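Importin subunit beta-1 (Saccharomyces cerevisiae, PDB 5OWU) carries proteins into the nucleus as the importin beta subunit, associating with importin alpha, which recognises the classical nuclear localization signal of the cargo. Local coordinates at residues A[334-339]-A[346-351]; A[272-277]-A[284-289]. All coordinates share one frame; numbering follows the deposited sequence.

Contact 1: A[334-339]-A[346-351]; sequences TRQNED and NVSMSA
Arg335 and Ser348 mark the closest backbone approach, their CA atoms 5.5 Å apart, where the loop between the two helices of HEAT repeat 8 doubles back over the first turn of helix 347-362. The carbonyl of Arg335 is the focus of the first shell. Its O lies 3.8 Å from Ser348 CB, while Ser348 OG faces Gln336 CA at 3.8 Å. Asn346, at the N-cap position of the helix, lies beside the same carbonyl oxygen, with Asn346 CG 3.8 Å from Arg335 O. CG of Asn346 stands between its own backbone N and carbonyl carbon (chi1 81°), which folds the amide over the helix start. Nearby, Asn337 OD1 comes within 3.9 Å of Asn346 CB; the two asparagines run past each other in opposite directions, their amide planes 69° apart. Replacing Asn346 by alanine would probably leave the N-cap position without a polar side chain and open a gap beside Arg335 O and the Asn337 amide. The apolar part of the contact belongs to Arg335, whose extended chain slants across Val347, with both CB and CD 4.0 Å from Val347 CG1.

Further out, partners elsewhere position the loop. Arg335 NH1 forms a salt bridge with Asp280 and also has Ser277 O as a partner, while Gln336 NE2 is bonded to Glu387 of helix 383-395. The Asn337 amide is held within the loop itself, its ND2 hydrogen-bonded to both Asp342 OD1 and Asp344 O.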
ATOM      1  N   THR A 334      11.014 -24.929 -10.983  1.00 37.03           N
ATOM      2  CA  THR A 334      11.468 -26.154 -10.331  1.00 39.22           C
ATOM      3  C   THR A 334      12.618 -25.916  -9.358  1.00 41.68           C
ATOM      4  O   THR A 334      13.290 -26.875  -8.961  1.00 35.81           O
ATOM      5  CB  THR A 334      11.887 -27.199 -11.367  1.00 36.61           C
ATOM      6  OG1 THR A 334      12.956 -26.683 -12.170  1.00 33.89           O
ATOM      7  CG2 THR A 334      10.710 -27.576 -12.246  1.00 35.81           C
ATOM      8  N   ARG A 335      12.854 -24.671  -8.959  1.00 39.53           N
ATOM      9  CA  ARG A 335      13.881 -24.344  -7.978  1.00 43.28           C
ATOM     10  C   ARG A 335      13.263 -23.989  -6.625  1.00 42.36           C
ATOM     11  O   ARG A 335      13.700 -23.057  -5.950  1.00 37.67           O
ATOM     12  CB  ARG A 335      14.764 -23.208  -8.490  1.00 35.69           C
ATOM     13  CG  ARG A 335      15.462 -23.522  -9.797  1.00 41.26           C
ATOM     14  CD  ARG A 335      16.431 -22.415 -10.183  1.00 44.50           C
ATOM     15  NE  ARG A 335      16.963 -22.576 -11.537  1.00 40.97           N
ATOM     16  CZ  ARG A 335      17.920 -21.813 -12.058  1.00 32.97           C
ATOM     17  NH1 ARG A 335      18.461 -20.831 -11.345  1.00 38.44           N
ATOM     18  NH2 ARG A 335      18.334 -22.024 -13.296  1.00 39.37           N
ATOM     19  N   GLN A 336      12.240 -24.736  -6.211  1.00 37.66           N
ATOM     20  CA  GLN A 336      11.680 -24.556  -4.881  1.00 43.67           C
ATOM     21  C   GLN A 336      12.685 -25.015  -3.819  1.00 44.23           C
ATOM     22  O   GLN A 336      13.757 -25.543  -4.121  1.00 50.22           O
ATOM     23  CB  GLN A 336      10.375 -25.338  -4.727  1.00 33.19           C
ATOM     24  CG  GLN A 336       9.437 -25.309  -5.938  1.00 37.57           C
ATOM     25  CD  GLN A 336       9.665 -26.476  -6.886  1.00 39.01           C
ATOM     26  OE1 GLN A 336      10.801 -26.894  -7.106  1.00 33.37           O
ATOM     27  NE2 GLN A 336       8.584 -27.006  -7.450  1.00 33.52           N
ATOM     28  N   ASN A 337      12.317 -24.825  -2.556  1.00 51.76           N
ATOM     29  CA  ASN A 337      13.143 -25.254  -1.430  1.00 64.04           C
ATOM     30  C   ASN A 337      12.749 -26.660  -0.990  1.00 64.00           C
ATOM     31  O   ASN A 337      11.557 -26.959  -0.857  1.00 50.52           O
ATOM     32  CB  ASN A 337      12.989 -24.271  -0.268  1.00 73.74           C
ATOM     33  CG  ASN A 337      13.001 -22.827  -0.727  1.00 63.23           C
ATOM     34  OD1 ASN A 337      13.757 -22.458  -1.628  1.00 61.70           O
ATOM     35  ND2 ASN A 337      12.151 -22.005  -0.122  1.00 52.55           N
ATOM     36  N   GLU A 338      13.749 -27.520  -0.757  1.00 86.85           N
ATOM     37  CA  GLU A 338      13.506 -28.885  -0.278  1.00 88.30           C
ATOM     38  C   GLU A 338      13.202 -28.874   1.221  1.00 96.82           C
ATOM     39  O   GLU A 338      13.931 -29.432   2.040  1.00104.74           O
ATOM     40  CB  GLU A 338      14.693 -29.795  -0.579  1.00 84.12           C
ATOM     41  CG  GLU A 338      14.746 -30.302  -2.023  1.00 87.74           C
ATOM     42  CD  GLU A 338      14.375 -31.773  -2.203  1.00 85.38           C
ATOM     43  OE1 GLU A 338      13.748 -32.361  -1.296  1.00 86.18           O
ATOM     44  OE2 GLU A 338      14.705 -32.335  -3.272  1.00 67.84           O
ATOM     45  N   ASP A 339      12.092 -28.219   1.559  1.00 91.63           N
ATOM     46  CA  ASP A 339      11.593 -28.110   2.933  1.00 95.54           C
ATOM     47  C   ASP A 339      12.685 -28.228   4.000  1.00 99.90           C
ATOM     48  O   ASP A 339      12.718 -27.462   4.964  1.00 98.98           O
ATOM     49  CB  ASP A 339      10.510 -29.171   3.182  1.00 95.65           C
ATOM     50  CG  ASP A 339      11.005 -30.590   2.960  1.00103.65           C
ATOM     51  OD1 ASP A 339      12.212 -30.848   3.139  1.00110.74           O
ATOM     52  OD2 ASP A 339      10.173 -31.455   2.615  1.00106.00           O
ATOM     53  N   ASN A 346      12.096 -17.098  -2.822  1.00 57.07           N
ATOM     54  CA  ASN A 346      13.164 -17.554  -3.703  1.00 50.50           C
ATOM     55  C   ASN A 346      12.806 -17.209  -5.147  1.00 49.80           C
ATOM     56  O   ASN A 346      11.770 -16.594  -5.425  1.00 41.40           O
ATOM     57  CB  ASN A 346      13.403 -19.056  -3.533  1.00 58.31           C
ATOM     58  CG  ASN A 346      12.406 -19.888  -4.299  1.00 66.11           C
ATOM     59  OD1 ASN A 346      12.781 -20.719  -5.133  1.00 58.87           O
ATOM     60  ND2 ASN A 346      11.124 -19.660  -4.039  1.00 64.78           N
ATOM     61  N   VAL A 347      13.676 -17.626  -6.075  1.00 35.14           N
ATOM     62  CA  VAL A 347      13.468 -17.320  -7.489  1.00 36.95           C
ATOM     63  C   VAL A 347      12.227 -18.018  -8.028  1.00 30.95           C
ATOM     64  O   VAL A 347      11.578 -17.517  -8.953  1.00 29.42           O
ATOM     65  CB  VAL A 347      14.722 -17.699  -8.306  1.00 35.74           C
ATOM     66  CG1 VAL A 347      15.000 -19.193  -8.212  1.00 40.66           C
ATOM     67  CG2 VAL A 347      14.566 -17.273  -9.759  1.00 39.96           C
ATOM     68  N   SER A 348      11.878 -19.185  -7.485  1.00 29.57           N
ATOM     69  CA  SER A 348      10.716 -19.899  -8.010  1.00 35.11           C
ATOM     70  C   SER A 348       9.436 -19.106  -7.767  1.00 30.97           C
ATOM     71  O   SER A 348       8.552 -19.051  -8.634  1.00 35.05           O
ATOM     72  CB  SER A 348      10.622 -21.293  -7.385  1.00 40.58           C
ATOM     73  OG  SER A 348      10.170 -21.219  -6.044  1.00 47.81           O
ATOM     74  N   MET A 349       9.330 -18.459  -6.601  1.00 39.29           N
ATOM     75  CA  MET A 349       8.162 -17.633  -6.315  1.00 34.66           C
ATOM     76  C   MET A 349       8.135 -16.386  -7.192  1.00 33.80           C
ATOM     77  O   MET A 349       7.068 -15.985  -7.679  1.00 32.16           O
ATOM     78  CB  MET A 349       8.144 -17.257  -4.834  1.00 42.41           C
ATOM     79  CG  MET A 349       7.972 -18.464  -3.908  1.00 60.99           C
ATOM     80  SD  MET A 349       8.081 -18.049  -2.156  1.00 73.83           S
ATOM     81  CE  MET A 349       7.862 -19.660  -1.406  1.00 78.58           C
ATOM     82  N   SER A 350       9.296 -15.758  -7.410  1.00 31.95           N
ATOM     83  CA  SER A 350       9.352 -14.604  -8.305  1.00 31.93           C
ATOM     84  C   SER A 350       8.943 -14.991  -9.720  1.00 25.90           C
ATOM     85  O   SER A 350       8.249 -14.233 -10.408  1.00 30.57           O
ATOM     86  CB  SER A 350      10.757 -14.008  -8.311  1.00 31.32           C
ATOM     87  OG  SER A 350      11.184 -13.714  -6.990  1.00 42.38           O
ATOM     88  N   ALA A 351       9.382 -16.167 -10.172  1.00 29.20           N
ATOM     89  CA  ALA A 351       9.029 -16.642 -11.505  1.00 29.14           C
ATOM     90  C   ALA A 351       7.533 -16.910 -11.612  1.00 34.93           C
ATOM     91  O   ALA A 351       6.924 -16.638 -12.651  1.00 32.12           O
ATOM     92  CB  ALA A 351       9.825 -17.899 -11.832  1.00 30.97           C
TER

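Contact 2: A[272-277]-A[284-289]; sequences IATMKS and SMTVEF
Thr286 sets its hydroxyl against the side chain and CA of Met275, and this meeting is the tightly packed part of the contact inside HEAT repeat 7. Helix 260-274 leads into a type I beta turn from Thr274 to Ser277, and helix 280-306 then returns alongside in a helical hairpin; Met275 and Thr286 are the nearest pair, their CA atoms 5.5 Å apart. The evidence for close packing is a series of short approaches to one oxygen. Thr286 OG1 stands 3.2 Å from Met275 CA and 3.3 Å from Met275 CB. The methionine leaves its backbone with CG anti to N (chi1 -163°), then bends at the sulfur (chi3 -67°), bringing CE back to 3.5 Å from Thr286 OG1. The side chain thus curls over the hydroxyl instead of running straight past it. The other branch of the threonine, CG2, faces Thr274, whose CB is 3.6 Å from it; the still shorter approach of the Thr274 hydroxyl to that methyl is doubtful in the model.

Packing slackens toward Val287, where Met275 CG and Val287 CG2 are 4.4 Å apart; the other faces of this valine rest on Leu332, Ser350 and Cys354 of the next repeat. On the solvent side, the side chains of Ala273 and Lys276 leave the backbone away from helix 280-306 and are exposed.

Both threonine hydroxyls are bonded within their own helices, Thr286 OG1 to Ala283 O and Thr274 OG1 to Leu270 O. Across the contact they therefore meet mainly carbon, which implies that the hairpin is matched here by shape and van der Waals contact more than by polar pairing.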
ATOM      1  N   ILE A 272      17.092 -12.509 -21.446  1.00 34.08           N
ATOM      2  CA  ILE A 272      16.627 -13.863 -21.723  1.00 42.82           C
ATOM      3  C   ILE A 272      17.744 -14.865 -21.474  1.00 42.11           C
ATOM      4  O   ILE A 272      17.516 -15.954 -20.933  1.00 42.94           O
ATOM      5  CB  ILE A 272      16.084 -13.966 -23.160  1.00 41.37           C
ATOM      6  CG1 ILE A 272      14.748 -13.222 -23.243  1.00 44.76           C
ATOM      7  CG2 ILE A 272      15.919 -15.431 -23.568  1.00 51.21           C
ATOM      8  CD1 ILE A 272      14.104 -13.231 -24.613  1.00 64.03           C
ATOM      9  N   ALA A 273      18.967 -14.515 -21.869  1.00 42.64           N
ATOM     10  CA  ALA A 273      20.094 -15.417 -21.682  1.00 41.81           C
ATOM     11  C   ALA A 273      20.330 -15.688 -20.204  1.00 43.85           C
ATOM     12  O   ALA A 273      20.432 -16.846 -19.782  1.00 43.90           O
ATOM     13  CB  ALA A 273      21.346 -14.826 -22.326  1.00 49.67           C
ATOM     14  N   THR A 274      20.405 -14.627 -19.394  1.00 46.98           N
ATOM     15  CA  THR A 274      20.716 -14.825 -17.982  1.00 56.75           C
ATOM     16  C   THR A 274      19.547 -15.393 -17.178  1.00 54.95           C
ATOM     17  O   THR A 274      19.765 -15.850 -16.050  1.00 43.33           O
ATOM     18  CB  THR A 274      21.192 -13.513 -17.358  1.00 55.23           C
ATOM     19  OG1 THR A 274      20.354 -12.436 -17.789  1.00 75.77           O
ATOM     20  CG2 THR A 274      22.635 -13.237 -17.765  1.00 57.34           C
ATOM     21  N   MET A 275      18.327 -15.414 -17.721  1.00 44.75           N
ATOM     22  CA  MET A 275      17.240 -16.064 -16.993  1.00 43.43           C
ATOM     23  C   MET A 275      17.489 -17.554 -16.792  1.00 49.87           C
ATOM     24  O   MET A 275      16.809 -18.178 -15.969  1.00 45.58           O
ATOM     25  CB  MET A 275      15.907 -15.873 -17.715  1.00 37.47           C
ATOM     26  CG  MET A 275      14.713 -16.167 -16.829  1.00 37.93           C
ATOM     27  SD  MET A 275      13.153 -15.636 -17.534  1.00 40.47           S
ATOM     28  CE  MET A 275      13.346 -13.865 -17.525  1.00 33.31           C
ATOM     29  N   LYS A 276      18.431 -18.144 -17.525  1.00 54.27           N
ATOM     30  CA  LYS A 276      18.760 -19.555 -17.377  1.00 54.08           C
ATOM     31  C   LYS A 276      19.965 -19.786 -16.477  1.00 38.26           C
ATOM     32  O   LYS A 276      20.408 -20.930 -16.341  1.00 43.95           O
ATOM     33  CB  LYS A 276      19.014 -20.186 -18.752  1.00 54.89           C
ATOM     34  CG  LYS A 276      17.840 -20.035 -19.714  1.00 58.75           C
ATOM     35  CD  LYS A 276      17.872 -21.067 -20.836  1.00 54.64           C
ATOM     36  CE  LYS A 276      19.084 -20.905 -21.730  1.00 64.84           C
ATOM     37  NZ  LYS A 276      19.154 -19.548 -22.334  1.00 69.14           N
ATOM     38  N   SER A 277      20.499 -18.740 -15.866  1.00 35.61           N
ATOM     39  CA  SER A 277      21.666 -18.902 -15.016  1.00 48.94           C
ATOM     40  C   SER A 277      21.375 -19.910 -13.904  1.00 49.07           C
ATOM     41  O   SER A 277      20.307 -19.858 -13.282  1.00 40.91           O
ATOM     42  CB  SER A 277      22.069 -17.566 -14.400  1.00 42.50           C
ATOM     43  OG  SER A 277      23.044 -17.751 -13.386  1.00 45.84           O
ATOM     44  N   SER A 284      16.914 -14.402 -10.721  1.00 32.21           N
ATOM     45  CA  SER A 284      15.917 -13.554 -10.078  1.00 30.89           C
ATOM     46  C   SER A 284      15.979 -12.132 -10.612  1.00 28.48           C
ATOM     47  O   SER A 284      14.937 -11.497 -10.825  1.00 30.23           O
ATOM     48  CB  SER A 284      16.116 -13.551  -8.560  1.00 41.66           C
ATOM     49  OG  SER A 284      15.792 -14.807  -8.001  1.00 56.65           O
ATOM     50  N   MET A 285      17.193 -11.613 -10.829  1.00 30.37           N
ATOM     51  CA  MET A 285      17.333 -10.277 -11.411  1.00 44.51           C
ATOM     52  C   MET A 285      16.599 -10.181 -12.742  1.00 34.98           C
ATOM     53  O   MET A 285      15.830  -9.232 -12.986  1.00 34.39           O
ATOM     54  CB  MET A 285      18.806  -9.932 -11.624  1.00 42.35           C
ATOM     55  CG  MET A 285      19.647  -9.874 -10.375  1.00 36.16           C
ATOM     56  SD  MET A 285      21.364  -9.530 -10.822  1.00 37.64           S
ATOM     57  CE  MET A 285      22.222 -10.365  -9.490  1.00 50.29           C
ATOM     58  N   THR A 286      16.841 -11.148 -13.634  1.00 36.26           N
ATOM     59  CA  THR A 286      16.189 -11.067 -14.942  1.00 38.56           C
ATOM     60  C   THR A 286      14.674 -11.156 -14.794  1.00 32.01           C
ATOM     61  O   THR A 286      13.919 -10.431 -15.467  1.00 35.15           O
ATOM     62  CB  THR A 286      16.701 -12.168 -15.877  1.00 35.81           C
ATOM     63  OG1 THR A 286      16.192 -13.443 -15.464  1.00 51.54           O
ATOM     64  CG2 THR A 286      18.217 -12.210 -15.882  1.00 49.21           C
ATOM     65  N   VAL A 287      14.214 -12.025 -13.892  1.00 32.93           N
ATOM     66  CA  VAL A 287      12.782 -12.157 -13.661  1.00 25.78           C
ATOM     67  C   VAL A 287      12.191 -10.813 -13.261  1.00 26.23           C
ATOM     68  O   VAL A 287      11.180 -10.372 -13.817  1.00 31.56           O
ATOM     69  CB  VAL A 287      12.507 -13.240 -12.604  1.00 33.13           C
ATOM     70  CG1 VAL A 287      11.027 -13.267 -12.228  1.00 28.90           C
ATOM     71  CG2 VAL A 287      12.934 -14.597 -13.128  1.00 32.00           C
ATOM     72  N   GLU A 288      12.826 -10.132 -12.300  1.00 28.41           N
ATOM     73  CA  GLU A 288      12.299  -8.848 -11.851  1.00 28.31           C
ATOM     74  C   GLU A 288      12.239  -7.855 -13.001  1.00 30.51           C
ATOM     75  O   GLU A 288      11.305  -7.049 -13.087  1.00 27.08           O
ATOM     76  CB  GLU A 288      13.148  -8.286 -10.706  1.00 30.92           C
ATOM     77  CG  GLU A 288      12.733  -6.882 -10.258  1.00 38.92           C
ATOM     78  CD  GLU A 288      11.284  -6.812  -9.800  1.00 54.03           C
ATOM     79  OE1 GLU A 288      10.732  -7.858  -9.387  1.00 56.66           O
ATOM     80  OE2 GLU A 288      10.696  -5.708  -9.852  1.00 59.43           O
ATOM     81  N   PHE A 289      13.230  -7.894 -13.893  1.00 33.33           N
ATOM     82  CA  PHE A 289      13.181  -7.020 -15.066  1.00 30.33           C
ATOM     83  C   PHE A 289      11.928  -7.276 -15.905  1.00 30.84           C
ATOM     84  O   PHE A 289      11.218  -6.337 -16.312  1.00 30.51           O
ATOM     85  CB  PHE A 289      14.439  -7.223 -15.906  1.00 36.24           C
ATOM     86  CG  PHE A 289      14.525  -6.301 -17.079  1.00 34.45           C
ATOM     87  CD1 PHE A 289      14.679  -4.947 -16.880  1.00 34.22           C
ATOM     88  CD2 PHE A 289      14.442  -6.779 -18.372  1.00 35.88           C
ATOM     89  CE1 PHE A 289      14.761  -4.080 -17.939  1.00 34.97           C
ATOM     90  CE2 PHE A 289      14.524  -5.905 -19.447  1.00 38.19           C
ATOM     91  CZ  PHE A 289      14.679  -4.554 -19.222  1.00 40.12           C
TER

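Contacts 1 and 2 are the turn regions of two consecutive hairpins, HEAT repeats 8 and 7, following one another in series along the chain. Their centres are about 14 Å apart, and both lie on the same side of the chain's centre, about 26 and 28 Å from it. They touch directly. The probable hydrogen bond from Arg335 NH1 to Ser277 O, at 2.8 Å, ties the loop of one repeat to the turn of the other. Deeper in, the second helices pack, with Ser350 O 3.5 Å from Val287 CG1. This side-by-side stacking of hairpins is how HEAT repeats build a superhelical solenoid.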